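Local structure of Ras GTPase-activating-like protein (Schizosaccharomyces pombe, 1P2X) at residues A[11-16]-A[33-38]; A[108-113]-A[154-159]. The protein binds actin filaments through its calponin-homology domain, the part described here, and is required to build the contractile F-actin ring at the division site. One frame throughout, in Å; residues are numbered along the deposited sequence.

Interaction 1 (11-16 with 33-38) lies in the interior, about 6 Å between its centre and that of the chain, and all four touching residues are buried; interaction 2 (108-113 with 154-159) is about 10 Å out and only partly buried. Both bury similar areas, 169 and 167 Å², but the first sets a valine against a phenylalanine ring edge and a glutamate chain, the second combines an edge-to-face aromatic pair with apolar packing of L159. They hold different elements, helix 2-23 against the short helix 34-37 and helix 102-117 against the last residues of this construct. Helices 2-23 and 102-117 join them directly: R12 O probably accepts a hydrogen bond from H110 NE2 at 2.7 Å.

Interaction 1: residues A[11-16]-A[33-38]; sequences CRVDEA and TFEQSL
V13 overlaps F34 and E35 of the short helix 34-37: its CG1 touches both, its CG2 the carboxylate end of E35. V13 CG1, anti to the backbone N (chi1 -179°), lies 4.1 Å from F34 CD2, at the edge of that ring and near its plane, and also touches CG of E35. V13 CG2 turns to the glutamate's end, 3.9 Å from E35 OE2. The V13 and E35 side chains cross at about a right angle, E35 running extended beyond CG so that its aliphatic part and carboxylate both flank the valine. That carboxylate has its polar partners outside the two segments: OE1 is hydrogen-bonded to Y9 OH, and OE2 forms a salt bridge with R145, which would probably favour the charged form. F34 has L38 CG over one face, 4.1 Å above the plane, while A16 adds a marginal contact through its backbone carbon C, 4.5 Å from F34 CE2. Cutting V13 back to an alanine removes both methyls, which is likely to open a gap at the F34 ring edge and leave the E35 chain without its apolar support. Within the calponin-homology domain, this packing sets helix 34-37 against helix 2-23, whose K17 and I20 also touch F34, while A16 packs against I109 and H110 of helix 102-117.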
ATOM      1  N   CYS A  11       5.158  -3.291  10.019  1.00  9.00           N
ATOM      2  CA  CYS A  11       6.446  -3.147   9.344  1.00  7.63           C
ATOM      3  C   CYS A  11       6.223  -3.233   7.840  1.00  7.99           C
ATOM      4  O   CYS A  11       6.839  -2.498   7.076  1.00  9.71           O
ATOM      5  CB  CYS A  11       7.428  -4.240   9.761  1.00  9.68           C
ATOM      6  SG  CYS A  11       8.047  -4.077  11.441  1.00 11.74           S
ATOM      7  N   ARG A  12       5.332  -4.125   7.420  1.00  4.76           N
ATOM      8  CA  ARG A  12       5.038  -4.264   6.007  1.00  6.02           C
ATOM      9  C   ARG A  12       4.459  -2.962   5.467  1.00  8.77           C
ATOM     10  O   ARG A  12       4.846  -2.501   4.389  1.00 12.28           O
ATOM     11  CB  ARG A  12       4.073  -5.428   5.766  1.00  6.72           C
ATOM     12  CG  ARG A  12       4.525  -6.773   6.396  1.00  5.88           C
ATOM     13  CD  ARG A  12       5.734  -7.407   5.688  1.00  3.06           C
ATOM     14  NE  ARG A  12       7.034  -6.891   6.127  1.00  5.33           N
ATOM     15  CZ  ARG A  12       7.654  -7.254   7.244  1.00  5.66           C
ATOM     16  NH1 ARG A  12       7.105  -8.146   8.060  1.00  7.55           N
ATOM     17  NH2 ARG A  12       8.847  -6.754   7.536  1.00  4.92           N
ATOM     18  N   VAL A  13       3.532  -2.366   6.214  1.00  9.81           N
ATOM     19  CA  VAL A  13       2.916  -1.102   5.817  1.00  8.07           C
ATOM     20  C   VAL A  13       3.971   0.014   5.780  1.00  9.84           C
ATOM     21  O   VAL A  13       3.989   0.839   4.864  1.00 10.56           O
ATOM     22  CB  VAL A  13       1.771  -0.692   6.792  1.00  9.83           C
ATOM     23  CG1 VAL A  13       1.128   0.616   6.336  1.00 10.24           C
ATOM     24  CG2 VAL A  13       0.726  -1.781   6.875  1.00  6.70           C
ATOM     25  N   ASP A  14       4.857   0.020   6.773  1.00  8.31           N
ATOM     26  CA  ASP A  14       5.923   1.021   6.857  1.00  7.89           C
ATOM     27  C   ASP A  14       6.868   0.930   5.648  1.00  8.82           C
ATOM     28  O   ASP A  14       7.275   1.945   5.083  1.00  8.65           O
ATOM     29  CB  ASP A  14       6.722   0.822   8.154  1.00  6.47           C
ATOM     30  CG  ASP A  14       7.606   1.996   8.478  1.00  7.09           C
ATOM     31  OD1 ASP A  14       8.853   1.845   8.480  1.00  8.97           O
ATOM     32  OD2 ASP A  14       7.076   3.099   8.748  1.00  9.73           O
ATOM     33  N   GLU A  15       7.216  -0.295   5.271  1.00  6.28           N
ATOM     34  CA  GLU A  15       8.103  -0.542   4.134  1.00  9.61           C
ATOM     35  C   GLU A  15       7.499  -0.056   2.807  1.00  8.70           C
ATOM     36  O   GLU A  15       8.188   0.549   1.989  1.00  9.25           O
ATOM     37  CB  GLU A  15       8.444  -2.040   4.054  1.00  7.99           C
ATOM     38  CG  GLU A  15       9.304  -2.542   5.212  1.00  8.96           C
ATOM     39  CD  GLU A  15       9.233  -4.045   5.394  1.00 13.57           C
ATOM     40  OE1 GLU A  15       8.561  -4.715   4.578  1.00 16.23           O
ATOM     41  OE2 GLU A  15       9.845  -4.564   6.353  1.00 12.16           O
ATOM     42  N   ALA A  16       6.213  -0.326   2.606  1.00 10.27           N
ATOM     43  CA  ALA A  16       5.516   0.110   1.403  1.00  9.72           C
ATOM     44  C   ALA A  16       5.407   1.641   1.404  1.00 10.95           C
ATOM     45  O   ALA A  16       5.537   2.274   0.356  1.00 10.11           O
ATOM     46  CB  ALA A  16       4.115  -0.519   1.342  1.00  9.31           C
ATOM     47  N   THR A  33      -1.799   5.359   9.904  1.00 10.85           N
ATOM     48  CA  THR A  33      -2.937   5.870   9.150  1.00 11.56           C
ATOM     49  C   THR A  33      -2.671   5.875   7.652  1.00 10.82           C
ATOM     50  O   THR A  33      -3.459   6.420   6.881  1.00 11.10           O
ATOM     51  CB  THR A  33      -3.291   7.291   9.603  1.00 11.48           C
ATOM     52  OG1 THR A  33      -2.118   8.112   9.538  1.00 18.30           O
ATOM     53  CG2 THR A  33      -3.766   7.286  11.050  1.00 13.98           C
ATOM     54  N   PHE A  34      -1.566   5.252   7.239  1.00 10.01           N
ATOM     55  CA  PHE A  34      -1.186   5.231   5.828  1.00  8.78           C
ATOM     56  C   PHE A  34      -2.147   4.447   4.933  1.00  8.27           C
ATOM     57  O   PHE A  34      -2.493   4.916   3.861  1.00 10.63           O
ATOM     58  CB  PHE A  34       0.252   4.707   5.650  1.00  9.35           C
ATOM     59  CG  PHE A  34       0.734   4.733   4.218  1.00 11.12           C
ATOM     60  CD1 PHE A  34       0.920   5.942   3.556  1.00 13.02           C
ATOM     61  CD2 PHE A  34       0.986   3.549   3.531  1.00 10.89           C
ATOM     62  CE1 PHE A  34       1.353   5.975   2.220  1.00 17.24           C
ATOM     63  CE2 PHE A  34       1.422   3.569   2.201  1.00 13.54           C
ATOM     64  CZ  PHE A  34       1.604   4.786   1.542  1.00 13.61           C
ATOM     65  N   GLU A  35      -2.579   3.261   5.351  1.00  7.07           N
ATOM     66  CA  GLU A  35      -3.508   2.501   4.516  1.00  8.63           C
ATOM     67  C   GLU A  35      -4.762   3.294   4.214  1.00  9.07           C
ATOM     68  O   GLU A  35      -5.227   3.324   3.075  1.00  9.39           O
ATOM     69  CB  GLU A  35      -3.930   1.200   5.180  1.00  9.68           C
ATOM     70  CG  GLU A  35      -2.801   0.250   5.424  1.00 10.54           C
ATOM     71  CD  GLU A  35      -3.134  -0.695   6.542  1.00 12.64           C
ATOM     72  OE1 GLU A  35      -3.759  -1.743   6.260  1.00 10.81           O
ATOM     73  OE2 GLU A  35      -2.787  -0.367   7.700  1.00 13.35           O
ATOM     74  N   GLN A  36      -5.318   3.925   5.240  1.00  9.55           N
ATOM     75  CA  GLN A  36      -6.533   4.705   5.062  1.00 10.36           C
ATOM     76  C   GLN A  36      -6.333   5.893   4.130  1.00 10.89           C
ATOM     77  O   GLN A  36      -7.274   6.303   3.455  1.00 13.18           O
ATOM     78  CB  GLN A  36      -7.072   5.184   6.420  1.00 12.00           C
ATOM     79  CG  GLN A  36      -7.727   4.094   7.281  1.00  9.64           C
ATOM     80  CD  GLN A  36      -9.055   3.595   6.726  1.00 11.43           C
ATOM     81  OE1 GLN A  36      -9.890   4.383   6.281  1.00 15.75           O
ATOM     82  NE2 GLN A  36      -9.261   2.284   6.765  1.00 11.36           N
ATOM     83  N   SER A  37      -5.120   6.442   4.081  1.00 10.41           N
ATOM     84  CA  SER A  37      -4.863   7.598   3.217  1.00 10.75           C
ATOM     85  C   SER A  37      -4.806   7.241   1.732  1.00 10.01           C
ATOM     86  O   SER A  37      -4.848   8.125   0.879  1.00 10.78           O
ATOM     87  CB  SER A  37      -3.561   8.315   3.625  1.00 10.05           C
ATOM     88  OG  SER A  37      -2.418   7.507   3.383  1.00  8.54           O
ATOM     89  N   LEU A  38      -4.705   5.951   1.422  1.00 12.45           N
ATOM     90  CA  LEU A  38      -4.618   5.523   0.030  1.00 11.56           C
ATOM     91  C   LEU A  38      -5.993   5.299  -0.571  1.00 10.51           C
ATOM     92  O   LEU A  38      -6.125   5.135  -1.778  1.00 12.55           O
ATOM     93  CB  LEU A  38      -3.791   4.232  -0.102  1.00  8.31           C
ATOM     94  CG  LEU A  38      -2.313   4.210   0.298  1.00  7.16           C
ATOM     95  CD1 LEU A  38      -1.784   2.765   0.212  1.00  7.08           C
ATOM     96  CD2 LEU A  38      -1.489   5.135  -0.584  1.00  6.84           C
TER

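Interaction 2: residues A[108-113]-A[154-159]; sequences CIHALS and PNFKAL
An edge-to-face aromatic pair and the apolar packing of L159 fasten the last residues of the chain, 154-159, in the loop after helix 136-147, to helix 102-117. The F156 ring presents its edge to the face of H110, with centroids 5.0 Å apart and planes at 65°, a T-shaped stack with some tilt. F156 CD2 stands over the centre of the imidazole, 3.9 Å above its plane, and F156 CE2 is 3.9 Å from H110 CD2. The histidine's CG lies anti to its carbonyl carbon (chi1 -83°), which carries the ring out between residues 154-159 and helix 2-23; there NE2 is hydrogen-bonded to R12 O, a bond that would restrain the ring's rotation and hold its face to the phenylalanine. Helix 102-117 belongs to the helical bundle of the calponin-homology domain, and segment 154-159 packs against it, with P154 and L159 also touching Y107, and F156 touching I106. At the chain's last residue, L159 CD1 meets the backbone of A111 and the base of H110, 3.5 Å from H110 CB, a tight approach. L159 CD2 rests 4.3 Å from A111 CB. Before this residue the chain makes a local turn, an Asx motif in which N155 OD1 accepts from A158 N at 3.0 Å, with the donor 56° out of the carbonyl plane.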
ATOM      1  N   CYS A 108       0.018  -5.613  -2.750  1.00  7.93           N
ATOM      2  CA  CYS A 108       0.176  -5.264  -4.146  1.00  8.36           C
ATOM      3  C   CYS A 108       1.351  -4.302  -4.312  1.00  9.60           C
ATOM      4  O   CYS A 108       2.164  -4.451  -5.237  1.00  8.93           O
ATOM      5  CB  CYS A 108      -1.116  -4.643  -4.687  1.00 12.05           C
ATOM      6  SG  CYS A 108      -0.986  -4.044  -6.390  1.00 12.73           S
ATOM      7  N   ILE A 109       1.466  -3.334  -3.405  1.00  8.69           N
ATOM      8  CA  ILE A 109       2.552  -2.357  -3.477  1.00  8.20           C
ATOM      9  C   ILE A 109       3.940  -2.997  -3.339  1.00 11.02           C
ATOM     10  O   ILE A 109       4.892  -2.579  -4.002  1.00  8.38           O
ATOM     11  CB  ILE A 109       2.377  -1.268  -2.405  1.00  9.56           C
ATOM     12  CG1 ILE A 109       1.166  -0.392  -2.761  1.00  9.36           C
ATOM     13  CG2 ILE A 109       3.653  -0.438  -2.277  1.00  8.45           C
ATOM     14  CD1 ILE A 109       0.822   0.641  -1.727  1.00  8.91           C
ATOM     15  N   HIS A 110       4.055  -4.003  -2.473  1.00  9.06           N
ATOM     16  CA  HIS A 110       5.328  -4.691  -2.285  1.00  8.68           C
ATOM     17  C   HIS A 110       5.705  -5.439  -3.578  1.00 10.37           C
ATOM     18  O   HIS A 110       6.838  -5.347  -4.053  1.00  7.80           O
ATOM     19  CB  HIS A 110       5.249  -5.695  -1.122  1.00  8.25           C
ATOM     20  CG  HIS A 110       5.455  -5.089   0.236  1.00  8.14           C
ATOM     21  ND1 HIS A 110       6.463  -5.499   1.082  1.00  7.14           N
ATOM     22  CD2 HIS A 110       4.750  -4.151   0.916  1.00  5.48           C
ATOM     23  CE1 HIS A 110       6.374  -4.840   2.225  1.00  8.24           C
ATOM     24  NE2 HIS A 110       5.339  -4.021   2.154  1.00  4.92           N
ATOM     25  N   ALA A 111       4.745  -6.170  -4.141  1.00  7.83           N
ATOM     26  CA  ALA A 111       4.981  -6.951  -5.352  1.00  9.13           C
ATOM     27  C   ALA A 111       5.381  -6.024  -6.503  1.00 10.44           C
ATOM     28  O   ALA A 111       6.317  -6.318  -7.250  1.00 10.67           O
ATOM     29  CB  ALA A 111       3.732  -7.749  -5.715  1.00  8.21           C
ATOM     30  N   LEU A 112       4.675  -4.903  -6.639  1.00 10.66           N
ATOM     31  CA  LEU A 112       5.008  -3.928  -7.668  1.00 10.62           C
ATOM     32  C   LEU A 112       6.442  -3.424  -7.471  1.00 12.21           C
ATOM     33  O   LEU A 112       7.212  -3.349  -8.426  1.00 13.15           O
ATOM     34  CB  LEU A 112       4.044  -2.744  -7.625  1.00 10.87           C
ATOM     35  CG  LEU A 112       4.288  -1.646  -8.669  1.00 10.89           C
ATOM     36  CD1 LEU A 112       3.998  -2.213 -10.060  1.00  9.67           C
ATOM     37  CD2 LEU A 112       3.407  -0.419  -8.390  1.00  8.15           C
ATOM     38  N   SER A 113       6.806  -3.090  -6.234  1.00 10.08           N
ATOM     39  CA  SER A 113       8.147  -2.581  -5.968  1.00 10.02           C
ATOM     40  C   SER A 113       9.215  -3.555  -6.460  1.00 11.52           C
ATOM     41  O   SER A 113      10.226  -3.141  -7.043  1.00  9.12           O
ATOM     42  CB  SER A 113       8.363  -2.312  -4.478  1.00  8.85           C
ATOM     43  OG  SER A 113       8.532  -3.520  -3.764  1.00 12.40           O
ATOM     44  N   PRO A 154      -1.973 -11.287   3.596  1.00 16.26           N
ATOM     45  CA  PRO A 154      -1.305 -11.871   2.424  1.00 15.79           C
ATOM     46  C   PRO A 154       0.085 -12.447   2.713  1.00 14.79           C
ATOM     47  O   PRO A 154       0.660 -12.225   3.773  1.00 12.06           O
ATOM     48  CB  PRO A 154      -1.253 -10.701   1.441  1.00 16.55           C
ATOM     49  CG  PRO A 154      -1.157  -9.518   2.323  1.00 21.68           C
ATOM     50  CD  PRO A 154      -2.133  -9.831   3.440  1.00 18.04           C
ATOM     51  N   ASN A 155       0.624 -13.179   1.751  1.00 14.32           N
ATOM     52  CA  ASN A 155       1.926 -13.805   1.923  1.00 14.59           C
ATOM     53  C   ASN A 155       3.116 -12.919   1.520  1.00 14.72           C
ATOM     54  O   ASN A 155       3.741 -13.155   0.485  1.00 15.23           O
ATOM     55  CB  ASN A 155       1.969 -15.125   1.139  1.00 10.83           C
ATOM     56  CG  ASN A 155       3.120 -16.008   1.557  1.00 10.86           C
ATOM     57  OD1 ASN A 155       4.050 -15.552   2.216  1.00 12.34           O
ATOM     58  ND2 ASN A 155       3.065 -17.286   1.173  1.00 10.60           N
ATOM     59  N   PHE A 156       3.431 -11.916   2.344  1.00 14.02           N
ATOM     60  CA  PHE A 156       4.566 -11.028   2.081  1.00 14.25           C
ATOM     61  C   PHE A 156       5.885 -11.787   2.060  1.00 15.37           C
ATOM     62  O   PHE A 156       6.790 -11.456   1.299  1.00 14.67           O
ATOM     63  CB  PHE A 156       4.697  -9.942   3.157  1.00 12.19           C
ATOM     64  CG  PHE A 156       3.564  -8.973   3.188  1.00 14.72           C
ATOM     65  CD1 PHE A 156       2.510  -9.154   4.083  1.00 12.18           C
ATOM     66  CD2 PHE A 156       3.548  -7.873   2.333  1.00  9.20           C
ATOM     67  CE1 PHE A 156       1.449  -8.257   4.129  1.00 11.64           C
ATOM     68  CE2 PHE A 156       2.491  -6.964   2.365  1.00 13.47           C
ATOM     69  CZ  PHE A 156       1.434  -7.156   3.266  1.00 13.55           C
ATOM     70  N   LYS A 157       5.996 -12.789   2.924  1.00 16.36           N
ATOM     71  CA  LYS A 157       7.234 -13.551   3.070  1.00 19.88           C
ATOM     72  C   LYS A 157       7.667 -14.298   1.806  1.00 18.87           C
ATOM     73  O   LYS A 157       8.857 -14.494   1.585  1.00 18.63           O
ATOM     74  CB  LYS A 157       7.100 -14.534   4.239  1.00 22.55           C
ATOM     75  CG  LYS A 157       8.418 -15.044   4.774  1.00 25.56           C
ATOM     76  CD  LYS A 157       8.218 -16.018   5.931  1.00 32.14           C
ATOM     77  CE  LYS A 157       7.468 -15.379   7.097  1.00 36.78           C
ATOM     78  NZ  LYS A 157       7.355 -16.302   8.272  1.00 37.41           N
ATOM     79  N   ALA A 158       6.703 -14.694   0.981  1.00 18.76           N
ATOM     80  CA  ALA A 158       6.988 -15.430  -0.250  1.00 20.38           C
ATOM     81  C   ALA A 158       7.355 -14.524  -1.414  1.00 20.85           C
ATOM     82  O   ALA A 158       7.479 -14.986  -2.544  1.00 22.26           O
ATOM     83  CB  ALA A 158       5.783 -16.303  -0.634  1.00 19.97           C
ATOM     84  N   LEU A 159       7.502 -13.229  -1.156  1.00 22.07           N
ATOM     85  CA  LEU A 159       7.874 -12.306  -2.219  1.00 22.95           C
ATOM     86  C   LEU A 159       9.390 -12.328  -2.382  1.00 25.72           C
ATOM     87  O   LEU A 159      10.124 -11.996  -1.446  1.00 28.22           O
ATOM     88  CB  LEU A 159       7.408 -10.881  -1.900  1.00 20.19           C
ATOM     89  CG  LEU A 159       5.910 -10.581  -1.819  1.00 19.76           C
ATOM     90  CD1 LEU A 159       5.717  -9.111  -1.437  1.00 19.50           C
ATOM     91  CD2 LEU A 159       5.233 -10.880  -3.139  1.00 16.39           C
TER